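Local coordinates for hypothetical protein (Parabacteroides merdae, PDB 4OO3), which is a putative oxidoreductase that probably binds a nicotinamide dinucleotide in its Rossmann fold and carries a further C-terminal oxidoreductase domain, at residues L130-F135 with D238-I243; E214-V219 with I246-W251; H222-V227 with Y427-S432; I290-K295 with A299-I304. All coordinates share one frame; numbering follows the deposited sequence.

Interactions 2, 3 and 4 cluster in the C-terminal domain, their centres about 8 to 10 Å apart, while interaction 1 lies at the surface, its centre about 12 Å from that of interaction 3 and 18 to 19 Å from the other two. Helix 419-439 supplies one side of interaction 3, with helix 220-231 opposite, and both helices pack against the mixed sheet whose neighbouring strands 243-255, 282-294 and 297-306 serve interactions 2 and 4. Along the chain interactions 1, 2 and 3 interleave, and the hairpin of interaction 4 is nested inside the loop that interaction 3 closes. Interaction 1 brings helix 125-140 beside 238-243; its firmer link is Leu131 packing on Tyr427 of helix 419-439.

Interaction 1. Residues L130-F135 with D238-I243; sequences LLEECF and DYRKDI
The carboxylate of Glu132 is modelled at the hydroxyl edge of the Tyr239 ring, but the separation of Glu132 OE2 from Tyr239 OH is too short to be real, so its exact position is doubtful. With that caution, OE2 of Glu132 also lies 4.1 Å from NH2 of Arg240, well out of the guanidinium plane; any attraction is probably one of opposite charges only, without an N-H directed at the oxygen. Arg240 runs extended beside its neighbour: its CG sits 4.0 Å above one face of the Tyr239 ring, toward the rim. Tyr239 and Arg240 stand on a short, weakly bonded helical turn. Asp238 is its N-cap, OD1 accepting from Arg240 N at 3.1 Å from above the carboxylate plane, while Asp242 OD2 takes the N-H of Asp238 at 2.8 Å. Farther out, Tyr239 stacks on the ring of Tyr428 from helix 419-439 and meets Phe128 edge-to-face. From the first segment, Leu131 and Phe135 of helix 125-140 pack against strand 145-147 and helix 419-439, which thus touches both partners of this surface contact.

Interaction 2. Residues E214-V219 with I246-W251; sequences EGIVDV and IDANRW
Glu214 meets Arg250 in a side-on salt bridge, with two nitrogens holding one carboxylate oxygen each. Arg250 NE gives a nearly straight bond to Glu214 OE1 (2.7 Å, 175°) within the guanidinium plane, and NH2 of Arg250 reaches the syn lone pair of Glu214 OE2 at 2.9 Å, tilted 25° from that plane, in keeping with the turn of the two flat groups against each other. A bend in the arginine at chi3 (-81°) brings its NE edge round to the acid, while Tyr285 engages it in a cation-pi contact. A leucine in place of Arg250 would probably leave the carboxylate of buried Glu214 without its double partner and its charge poorly balanced. Gly215 follows, bonded through its backbone to Tyr285. Ile216 then sets CD1 against the strand, 3.5 Å from Asn249 O and 4.1 Å from Ala248 CB. Farther along, Asp218 turns to Lys119 in a salt bridge. On the strand, Ile246 and Asp247 both face Val291 in a classic beta bulge. The loop leading into helix 220-231 is thus held by charge and apolar contact against an outermost strand of the mixed sheet, an alpha/beta layering that fits the C-terminal domain of such Rossmann-type oxidoreductases.

Interaction 3. Residues H222-V227 with Y427-S432; sequences HLVDLV and YYTTTS
Val224 pushes its two methyl groups from helix 220-231 at the threonine pair of helix 419-439, and each takes its own share of the contact. CG1, set anti to the backbone nitrogen (chi1 164°), comes 4.1 Å from Thr429 CB. CG2 touches two methyls, 4.1 Å from Thr429 CG2 and 4.2 Å from Thr430 CG2. The valine crosses both threonines obliquely and its methyls meet their carbon branches, so the interface is apolar although half of it is built from threonine. Thr429 keeps its hydroxyl out of the way: OG1 sits beside its own backbone nitrogen (chi1 -50°) and bonds to Ala425 O one turn earlier, which leaves CG2 to face the valine. Two further hydroxyls of this helix also turn back to carbonyls. Thr431 OG1 donates to Tyr427 O at 2.7 Å and Ser432 OG to Tyr428 O at 2.8 Å; each carbonyl also receives the main-chain N-H of the same residue, from the opposite face of its plane. Nearest CA atoms, those of Val224 and Thr429, are 7.6 Å apart, a close approach of two helices whose facing residues are small. Both Val224 and Thr429 also touch Tyr292 of strand 282-294, while Tyr427 reaches across to Phe128 and Leu131 of helix 125-140. The helix pair therefore lies between the mixed sheet and the Rossmann part.

Interaction 4. Residues I290-K295 with A299-I304; sequences IVYKIK and AKVSVI
Ala299 N donates a hydrogen bond to Tyr292 O at 2.7 Å and 171°, a short, nearly straight bond at the turn end of the hairpin. The return bond, Tyr292 N to Ala299 O, is 3.0 Å long and completes a hydrogen-bonded antiparallel pair; Ile290 and Val301 form a second one. Between them Val291 and Lys300 make a non-hydrogen-bonded pair, and CA-H groups add to the grip on two carbonyls: Lys300 CA approaches Ile290 O at 3.2 Å, and Val291 CA approaches Ala299 O. On the face carrying Tyr292, the side chain leaves the backbone with CG between its nitrogen and carbonyl carbon (chi1 62°), which swings the ring over to the partner strand. Ala299 CB lies over one ring face, 4.0 Å from its centroid, in a CH-pi contact offset toward the hydroxyl end, and Val301 CG1 comes to the ring edge. Replacement of Tyr292 by a serine would probably leave the Ala299 methyl without this aromatic cover and open a gap beneath Val227 of helix 220-231. Alongside, Ile290 and Val301 point the same way, CB of the former 3.9 Å from CG2 of the latter. On the other face one pair is tighter than usual van der Waals contact, Val291 CG2 with Lys300 CD at 3.4 Å. Paired main-chain polar atoms thus let one apolar face of the hairpin be buried under the helix, while the face of Val291 and Lys300 remains partly exposed.

Interaction 1. Residues L130-F135 with D238-I243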
# COMPACT_ATOMS: atom_id res chain seq x y z
N LEU A 130 -5.38 7.21 -17.92
CA LEU A 130 -5.60 8.52 -17.29
C LEU A 130 -4.47 8.87 -16.31
O LEU A 130 -4.06 10.02 -16.21
CB LEU A 130 -6.97 8.54 -16.58
CG LEU A 130 -7.54 9.91 -16.19
CD1 LEU A 130 -7.70 10.80 -17.42
CD2 LEU A 130 -8.86 9.76 -15.45
N LEU A 131 -3.96 7.86 -15.60
CA LEU A 131 -2.90 8.07 -14.61
C LEU A 131 -1.58 8.42 -15.28
O LEU A 131 -0.78 9.14 -14.71
CB LEU A 131 -2.71 6.82 -13.74
CG LEU A 131 -1.67 6.87 -12.62
CD1 LEU A 131 -2.05 7.90 -11.58
CD2 LEU A 131 -1.51 5.51 -11.98
N GLU A 132 -1.35 7.87 -16.47
CA GLU A 132 -0.19 8.27 -17.27
C GLU A 132 -0.24 9.74 -17.64
O GLU A 132 0.77 10.43 -17.56
CB GLU A 132 -0.09 7.44 -18.55
CG GLU A 132 0.30 6.00 -18.33
CD GLU A 132 0.35 5.24 -19.63
OE1 GLU A 132 -0.71 5.07 -20.28
OE2 GLU A 132 1.46 4.83 -20.02
N GLU A 133 -1.42 10.22 -18.04
CA GLU A 133 -1.61 11.65 -18.34
C GLU A 133 -1.33 12.50 -17.08
O GLU A 133 -0.64 13.53 -17.16
CB GLU A 133 -3.02 11.92 -18.87
CG GLU A 133 -3.16 13.25 -19.61
CD GLU A 133 -4.59 13.58 -20.00
OE1 GLU A 133 -5.48 12.71 -19.90
OE2 GLU A 133 -4.84 14.73 -20.43
N CYS A 134 -1.85 12.06 -15.94
CA CYS A 134 -1.60 12.71 -14.64
C CYS A 134 -0.11 12.92 -14.40
O CYS A 134 0.32 14.01 -14.02
CB CYS A 134 -2.18 11.89 -13.49
SG CYS A 134 -3.98 11.74 -13.46
N PHE A 135 0.68 11.87 -14.61
CA PHE A 135 2.12 11.98 -14.44
C PHE A 135 2.76 12.92 -15.47
O PHE A 135 3.71 13.63 -15.15
CB PHE A 135 2.79 10.61 -14.45
CG PHE A 135 2.70 9.89 -13.12
CD1 PHE A 135 3.26 10.44 -11.99
CD2 PHE A 135 2.07 8.67 -13.02
CE1 PHE A 135 3.18 9.79 -10.77
CE2 PHE A 135 1.99 8.01 -11.81
CZ PHE A 135 2.54 8.57 -10.68
N ASP A 238 11.05 -0.11 -16.75
CA ASP A 238 10.34 0.36 -17.94
C ASP A 238 9.22 -0.63 -18.22
O ASP A 238 9.48 -1.74 -18.68
CB ASP A 238 11.29 0.46 -19.14
CG ASP A 238 10.61 1.00 -20.40
OD1 ASP A 238 9.38 1.21 -20.40
OD2 ASP A 238 11.32 1.19 -21.41
N TYR A 239 7.98 -0.23 -17.97
CA TYR A 239 6.87 -1.18 -18.03
C TYR A 239 6.60 -1.64 -19.46
O TYR A 239 6.04 -2.72 -19.67
CB TYR A 239 5.61 -0.61 -17.35
CG TYR A 239 4.82 0.41 -18.14
CD1 TYR A 239 3.94 0.01 -19.13
CD2 TYR A 239 4.94 1.77 -17.89
CE1 TYR A 239 3.21 0.93 -19.86
CE2 TYR A 239 4.21 2.70 -18.60
CZ TYR A 239 3.35 2.26 -19.59
OH TYR A 239 2.63 3.15 -20.32
N ARG A 240 7.01 -0.84 -20.44
CA ARG A 240 6.90 -1.23 -21.85
C ARG A 240 7.82 -2.39 -22.23
O ARG A 240 7.52 -3.14 -23.16
CB ARG A 240 7.17 -0.02 -22.75
CG ARG A 240 6.15 1.09 -22.58
CD ARG A 240 6.33 2.18 -23.63
NE ARG A 240 5.43 3.32 -23.40
CZ ARG A 240 5.63 4.28 -22.50
NH1 ARG A 240 6.70 4.27 -21.70
NH2 ARG A 240 4.75 5.27 -22.39
N LYS A 241 8.92 -2.56 -21.50
CA LYS A 241 9.94 -3.54 -21.85
C LYS A 241 10.18 -4.63 -20.80
O LYS A 241 10.59 -5.72 -21.15
CB LYS A 241 11.27 -2.83 -22.11
CG LYS A 241 11.21 -1.89 -23.31
CD LYS A 241 12.55 -1.24 -23.58
CE LYS A 241 12.50 -0.44 -24.88
NZ LYS A 241 13.81 0.17 -25.21
N ASP A 242 9.93 -4.33 -19.53
CA ASP A 242 10.39 -5.20 -18.45
C ASP A 242 9.31 -6.09 -17.85
O ASP A 242 9.63 -7.00 -17.07
CB ASP A 242 10.99 -4.33 -17.33
CG ASP A 242 12.24 -3.58 -17.77
OD1 ASP A 242 12.96 -4.07 -18.66
OD2 ASP A 242 12.51 -2.50 -17.21
N ILE A 243 8.05 -5.84 -18.19
CA ILE A 243 6.94 -6.54 -17.57
C ILE A 243 6.18 -7.37 -18.60
O ILE A 243 5.72 -6.84 -19.61
CB ILE A 243 5.94 -5.58 -16.89
CG1 ILE A 243 6.64 -4.71 -15.84
CG2 ILE A 243 4.79 -6.35 -16.26
CD1 ILE A 243 7.15 -5.48 -14.63

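Interaction 2. Residues E214-V219 with I246-W251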
# COMPACT_ATOMS: atom_id res chain seq x y z
N GLU A 214 -11.13 -3.95 -7.71
CA GLU A 214 -11.13 -5.38 -7.45
C GLU A 214 -9.98 -5.75 -6.52
O GLU A 214 -9.01 -5.01 -6.40
CB GLU A 214 -11.01 -6.18 -8.75
CG GLU A 214 -12.20 -6.02 -9.68
CD GLU A 214 -12.71 -7.33 -10.27
OE1 GLU A 214 -12.11 -8.41 -10.01
OE2 GLU A 214 -13.73 -7.29 -11.00
N GLY A 215 -10.08 -6.91 -5.88
CA GLY A 215 -8.99 -7.38 -5.01
C GLY A 215 -7.64 -7.42 -5.72
O GLY A 215 -6.61 -7.08 -5.14
N ILE A 216 -7.67 -7.81 -6.99
CA ILE A 216 -6.46 -7.98 -7.79
C ILE A 216 -5.74 -6.65 -8.11
O ILE A 216 -4.59 -6.68 -8.55
CB ILE A 216 -6.79 -8.79 -9.07
CG1 ILE A 216 -5.52 -9.31 -9.75
CG2 ILE A 216 -7.60 -7.97 -10.07
CD1 ILE A 216 -5.81 -10.24 -10.91
N VAL A 217 -6.38 -5.50 -7.89
CA VAL A 217 -5.75 -4.20 -8.18
C VAL A 217 -5.51 -3.33 -6.94
O VAL A 217 -4.94 -2.25 -7.03
CB VAL A 217 -6.56 -3.38 -9.22
CG1 VAL A 217 -6.92 -4.24 -10.42
CG2 VAL A 217 -7.82 -2.76 -8.61
N ASP A 218 -5.95 -3.82 -5.78
CA ASP A 218 -5.99 -3.03 -4.56
C ASP A 218 -4.76 -3.33 -3.68
O ASP A 218 -3.73 -2.69 -3.83
CB ASP A 218 -7.33 -3.29 -3.85
CG ASP A 218 -7.51 -2.47 -2.59
OD1 ASP A 218 -6.72 -1.52 -2.38
OD2 ASP A 218 -8.46 -2.77 -1.81
N VAL A 219 -4.84 -4.32 -2.80
CA VAL A 219 -3.72 -4.65 -1.91
C VAL A 219 -2.51 -5.14 -2.71
O VAL A 219 -1.39 -4.99 -2.25
CB VAL A 219 -4.14 -5.68 -0.83
CG1 VAL A 219 -2.95 -6.33 -0.13
CG2 VAL A 219 -5.03 -5.00 0.20
N ILE A 246 1.94 -13.26 -17.11
CA ILE A 246 1.91 -14.67 -17.41
C ILE A 246 0.54 -15.25 -17.08
O ILE A 246 -0.07 -15.92 -17.91
CB ILE A 246 3.00 -15.41 -16.61
CG1 ILE A 246 4.39 -14.82 -16.94
CG2 ILE A 246 2.96 -16.91 -16.88
CD1 ILE A 246 4.79 -14.90 -18.40
N ASP A 247 0.03 -14.99 -15.88
CA ASP A 247 -1.26 -15.53 -15.47
C ASP A 247 -1.92 -14.65 -14.43
O ASP A 247 -1.24 -13.93 -13.68
CB ASP A 247 -1.08 -16.94 -14.91
CG ASP A 247 -2.40 -17.69 -14.78
OD1 ASP A 247 -3.35 -17.40 -15.53
OD2 ASP A 247 -2.47 -18.60 -13.92
N ALA A 248 -3.25 -14.70 -14.38
CA ALA A 248 -4.00 -13.92 -13.41
C ALA A 248 -5.36 -14.53 -13.14
O ALA A 248 -6.00 -15.05 -14.06
CB ALA A 248 -4.15 -12.48 -13.90
N ASN A 249 -5.78 -14.49 -11.88
CA ASN A 249 -7.09 -14.97 -11.49
C ASN A 249 -7.78 -14.01 -10.54
O ASN A 249 -7.12 -13.25 -9.83
CB ASN A 249 -6.98 -16.35 -10.83
CG ASN A 249 -6.41 -17.39 -11.77
OD1 ASN A 249 -7.12 -17.94 -12.61
ND2 ASN A 249 -5.13 -17.66 -11.64
N ARG A 250 -9.11 -14.03 -10.57
CA ARG A 250 -9.93 -13.24 -9.66
C ARG A 250 -11.08 -14.12 -9.18
O ARG A 250 -11.62 -14.92 -9.94
CB ARG A 250 -10.46 -12.00 -10.37
CG ARG A 250 -11.22 -12.28 -11.67
CD ARG A 250 -11.49 -10.99 -12.42
NE ARG A 250 -12.66 -10.28 -11.90
CZ ARG A 250 -13.92 -10.52 -12.25
NH1 ARG A 250 -14.21 -11.48 -13.12
NH2 ARG A 250 -14.90 -9.82 -11.71
N TRP A 251 -11.44 -13.99 -7.92
CA TRP A 251 -12.53 -14.78 -7.37
C TRP A 251 -13.18 -14.05 -6.21
O TRP A 251 -12.70 -13.00 -5.77
CB TRP A 251 -12.06 -16.19 -6.98
CG TRP A 251 -11.06 -16.27 -5.86
CD1 TRP A 251 -11.31 -16.53 -4.54
CD2 TRP A 251 -9.64 -16.14 -5.97
NE1 TRP A 251 -10.14 -16.54 -3.82
CE2 TRP A 251 -9.10 -16.31 -4.68
CE3 TRP A 251 -8.77 -15.89 -7.05
CZ2 TRP A 251 -7.72 -16.23 -4.44
CZ3 TRP A 251 -7.41 -15.82 -6.80
CH2 TRP A 251 -6.90 -15.99 -5.50

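Interaction 3. Residues H222-V227 with Y427-S432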
# COMPACT_ATOMS: atom_id res chain seq x y z
N HIS A 222 0.58 -2.88 -3.08
CA HIS A 222 1.66 -3.04 -2.10
C HIS A 222 2.62 -4.16 -2.47
O HIS A 222 3.84 -4.00 -2.34
CB HIS A 222 1.10 -3.35 -0.71
CG HIS A 222 0.32 -2.24 -0.09
ND1 HIS A 222 0.79 -0.94 -0.02
CD2 HIS A 222 -0.89 -2.24 0.52
CE1 HIS A 222 -0.10 -0.19 0.60
NE2 HIS A 222 -1.13 -0.95 0.93
N LEU A 223 2.09 -5.31 -2.89
CA LEU A 223 2.92 -6.49 -3.10
C LEU A 223 3.78 -6.32 -4.35
O LEU A 223 4.97 -6.61 -4.33
CB LEU A 223 2.08 -7.78 -3.18
CG LEU A 223 1.21 -8.08 -1.96
CD1 LEU A 223 0.49 -9.40 -2.13
CD2 LEU A 223 2.04 -8.08 -0.67
N VAL A 224 3.17 -5.80 -5.41
CA VAL A 224 3.88 -5.51 -6.65
C VAL A 224 5.00 -4.49 -6.40
O VAL A 224 6.11 -4.65 -6.92
CB VAL A 224 2.91 -5.03 -7.75
CG1 VAL A 224 3.65 -4.36 -8.90
CG2 VAL A 224 2.10 -6.20 -8.27
N ASP A 225 4.69 -3.46 -5.61
CA ASP A 225 5.67 -2.46 -5.22
C ASP A 225 6.81 -3.08 -4.44
O ASP A 225 7.96 -2.73 -4.64
CB ASP A 225 5.04 -1.36 -4.37
CG ASP A 225 6.03 -0.25 -4.01
OD1 ASP A 225 6.47 0.46 -4.94
OD2 ASP A 225 6.37 -0.09 -2.82
N LEU A 226 6.50 -4.01 -3.54
CA LEU A 226 7.55 -4.67 -2.77
C LEU A 226 8.49 -5.48 -3.65
O LEU A 226 9.70 -5.42 -3.45
CB LEU A 226 6.99 -5.55 -1.65
CG LEU A 226 6.49 -4.85 -0.40
CD1 LEU A 226 6.21 -5.90 0.67
CD2 LEU A 226 7.48 -3.82 0.12
N VAL A 227 7.97 -6.22 -4.64
CA VAL A 227 8.88 -7.03 -5.47
C VAL A 227 9.85 -6.12 -6.24
O VAL A 227 11.02 -6.43 -6.33
CB VAL A 227 8.22 -8.18 -6.32
CG1 VAL A 227 6.74 -8.37 -6.05
CG2 VAL A 227 8.54 -8.07 -7.81
N TYR A 427 1.38 -0.05 -11.47
CA TYR A 427 -0.02 0.04 -11.88
C TYR A 427 -0.28 -0.61 -13.24
O TYR A 427 -1.38 -1.12 -13.48
CB TYR A 427 -0.51 1.50 -11.86
CG TYR A 427 -0.70 2.02 -10.47
CD1 TYR A 427 -1.68 1.49 -9.65
CD2 TYR A 427 0.11 3.04 -9.96
CE1 TYR A 427 -1.85 1.94 -8.36
CE2 TYR A 427 -0.05 3.50 -8.67
CZ TYR A 427 -1.04 2.94 -7.87
OH TYR A 427 -1.23 3.39 -6.59
N TYR A 428 0.71 -0.59 -14.13
CA TYR A 428 0.61 -1.36 -15.37
C TYR A 428 0.42 -2.84 -15.04
O TYR A 428 -0.44 -3.51 -15.61
CB TYR A 428 1.85 -1.19 -16.25
CG TYR A 428 1.82 -2.10 -17.47
CD1 TYR A 428 1.07 -1.76 -18.59
CD2 TYR A 428 2.53 -3.29 -17.49
CE1 TYR A 428 1.04 -2.58 -19.70
CE2 TYR A 428 2.50 -4.12 -18.60
CZ TYR A 428 1.75 -3.76 -19.70
OH TYR A 428 1.71 -4.59 -20.80
N THR A 429 1.23 -3.34 -14.10
CA THR A 429 1.14 -4.74 -13.68
C THR A 429 -0.26 -5.08 -13.15
O THR A 429 -0.87 -6.05 -13.61
CB THR A 429 2.22 -5.09 -12.63
OG1 THR A 429 3.52 -4.66 -13.10
CG2 THR A 429 2.27 -6.59 -12.38
N THR A 430 -0.78 -4.28 -12.23
CA THR A 430 -2.06 -4.61 -11.60
C THR A 430 -3.25 -4.50 -12.54
O THR A 430 -4.09 -5.41 -12.58
CB THR A 430 -2.35 -3.75 -10.36
OG1 THR A 430 -2.32 -2.37 -10.71
CG2 THR A 430 -1.33 -4.04 -9.26
N THR A 431 -3.34 -3.41 -13.29
CA THR A 431 -4.48 -3.21 -14.20
C THR A 431 -4.48 -4.19 -15.38
O THR A 431 -5.54 -4.63 -15.83
CB THR A 431 -4.56 -1.76 -14.71
OG1 THR A 431 -3.33 -1.40 -15.35
CG2 THR A 431 -4.83 -0.81 -13.55
N SER A 432 -3.29 -4.54 -15.88
CA SER A 432 -3.16 -5.56 -16.93
C SER A 432 -3.62 -6.94 -16.45
O SER A 432 -4.21 -7.70 -17.22
CB SER A 432 -1.72 -5.66 -17.42
OG SER A 432 -1.33 -4.47 -18.09

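Interaction 4. Residues I290-K295 with A299-I304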
# COMPACT_ATOMS: atom_id res chain seq x y z
N ILE A 290 -1.54 -12.75 -9.27
CA ILE A 290 -0.86 -12.40 -10.50
C ILE A 290 0.46 -13.15 -10.57
O ILE A 290 1.21 -13.16 -9.59
CB ILE A 290 -0.54 -10.89 -10.59
CG1 ILE A 290 -1.69 -10.04 -10.03
CG2 ILE A 290 -0.19 -10.50 -12.03
CD1 ILE A 290 -1.44 -8.55 -10.02
N VAL A 291 0.71 -13.78 -11.72
CA VAL A 291 2.04 -14.25 -12.06
C VAL A 291 2.53 -13.40 -13.22
O VAL A 291 1.83 -13.24 -14.22
CB VAL A 291 2.07 -15.74 -12.43
CG1 VAL A 291 3.48 -16.17 -12.82
CG2 VAL A 291 1.60 -16.58 -11.26
N TYR A 292 3.72 -12.84 -13.07
CA TYR A 292 4.30 -12.00 -14.10
C TYR A 292 5.82 -12.08 -14.07
O TYR A 292 6.41 -12.45 -13.05
CB TYR A 292 3.86 -10.55 -13.91
CG TYR A 292 4.28 -9.91 -12.59
CD1 TYR A 292 3.57 -10.15 -11.42
CD2 TYR A 292 5.38 -9.06 -12.52
CE1 TYR A 292 3.95 -9.57 -10.22
CE2 TYR A 292 5.76 -8.47 -11.32
CZ TYR A 292 5.04 -8.73 -10.17
OH TYR A 292 5.41 -8.15 -8.97
N LYS A 293 6.43 -11.73 -15.19
CA LYS A 293 7.88 -11.62 -15.26
C LYS A 293 8.26 -10.15 -15.18
O LYS A 293 7.67 -9.31 -15.86
CB LYS A 293 8.41 -12.26 -16.54
CG LYS A 293 8.42 -13.77 -16.46
CD LYS A 293 8.91 -14.43 -17.73
CE LYS A 293 9.21 -15.90 -17.48
NZ LYS A 293 9.24 -16.69 -18.73
N ILE A 294 9.23 -9.86 -14.31
CA ILE A 294 9.79 -8.52 -14.19
C ILE A 294 11.29 -8.65 -14.44
O ILE A 294 12.02 -9.25 -13.64
CB ILE A 294 9.48 -7.87 -12.82
CG1 ILE A 294 10.38 -6.66 -12.59
CG2 ILE A 294 9.63 -8.86 -11.67
CD1 ILE A 294 9.89 -5.72 -11.51
N LYS A 295 11.74 -8.09 -15.57
CA LYS A 295 13.12 -8.22 -16.02
C LYS A 295 13.60 -9.66 -15.98
O LYS A 295 14.68 -9.96 -15.47
CB LYS A 295 14.06 -7.32 -15.20
CG LYS A 295 13.55 -5.90 -15.08
CD LYS A 295 14.65 -4.86 -15.23
CE LYS A 295 15.52 -4.77 -13.99
NZ LYS A 295 16.93 -4.46 -14.37
N ALA A 299 7.60 -13.47 -10.82
CA ALA A 299 7.06 -13.13 -9.52
C ALA A 299 5.61 -13.58 -9.44
O ALA A 299 4.92 -13.66 -10.46
CB ALA A 299 7.17 -11.63 -9.29
N LYS A 300 5.16 -13.88 -8.23
CA LYS A 300 3.76 -14.25 -7.99
C LYS A 300 3.25 -13.47 -6.79
O LYS A 300 3.85 -13.53 -5.72
CB LYS A 300 3.65 -15.76 -7.73
CG LYS A 300 2.36 -16.22 -7.05
CD LYS A 300 1.51 -17.11 -7.94
CE LYS A 300 0.35 -17.75 -7.19
NZ LYS A 300 0.82 -18.66 -6.10
N VAL A 301 2.16 -12.74 -6.96
CA VAL A 301 1.53 -12.07 -5.83
C VAL A 301 0.08 -12.48 -5.71
O VAL A 301 -0.59 -12.74 -6.71
CB VAL A 301 1.63 -10.53 -5.92
CG1 VAL A 301 3.09 -10.11 -6.04
CG2 VAL A 301 0.81 -9.99 -7.08
N SER A 302 -0.40 -12.53 -4.47
CA SER A 302 -1.73 -13.03 -4.18
C SER A 302 -2.35 -12.34 -2.96
O SER A 302 -1.66 -12.06 -1.97
CB SER A 302 -1.66 -14.54 -3.96
OG SER A 302 -2.90 -15.05 -3.53
N VAL A 303 -3.66 -12.08 -3.04
CA VAL A 303 -4.39 -11.43 -1.96
C VAL A 303 -5.74 -12.10 -1.78
O VAL A 303 -6.50 -12.25 -2.73
CB VAL A 303 -4.62 -9.93 -2.24
CG1 VAL A 303 -5.43 -9.30 -1.11
CG2 VAL A 303 -3.29 -9.19 -2.39
N ILE A 304 -6.03 -12.50 -0.54
CA ILE A 304 -7.34 -13.01 -0.17
C ILE A 304 -7.93 -12.12 0.93
O ILE A 304 -7.24 -11.74 1.87
CB ILE A 304 -7.25 -14.47 0.33
CG1 ILE A 304 -6.85 -15.39 -0.84
CG2 ILE A 304 -8.57 -14.91 0.95
CD1 ILE A 304 -6.64 -16.84 -0.48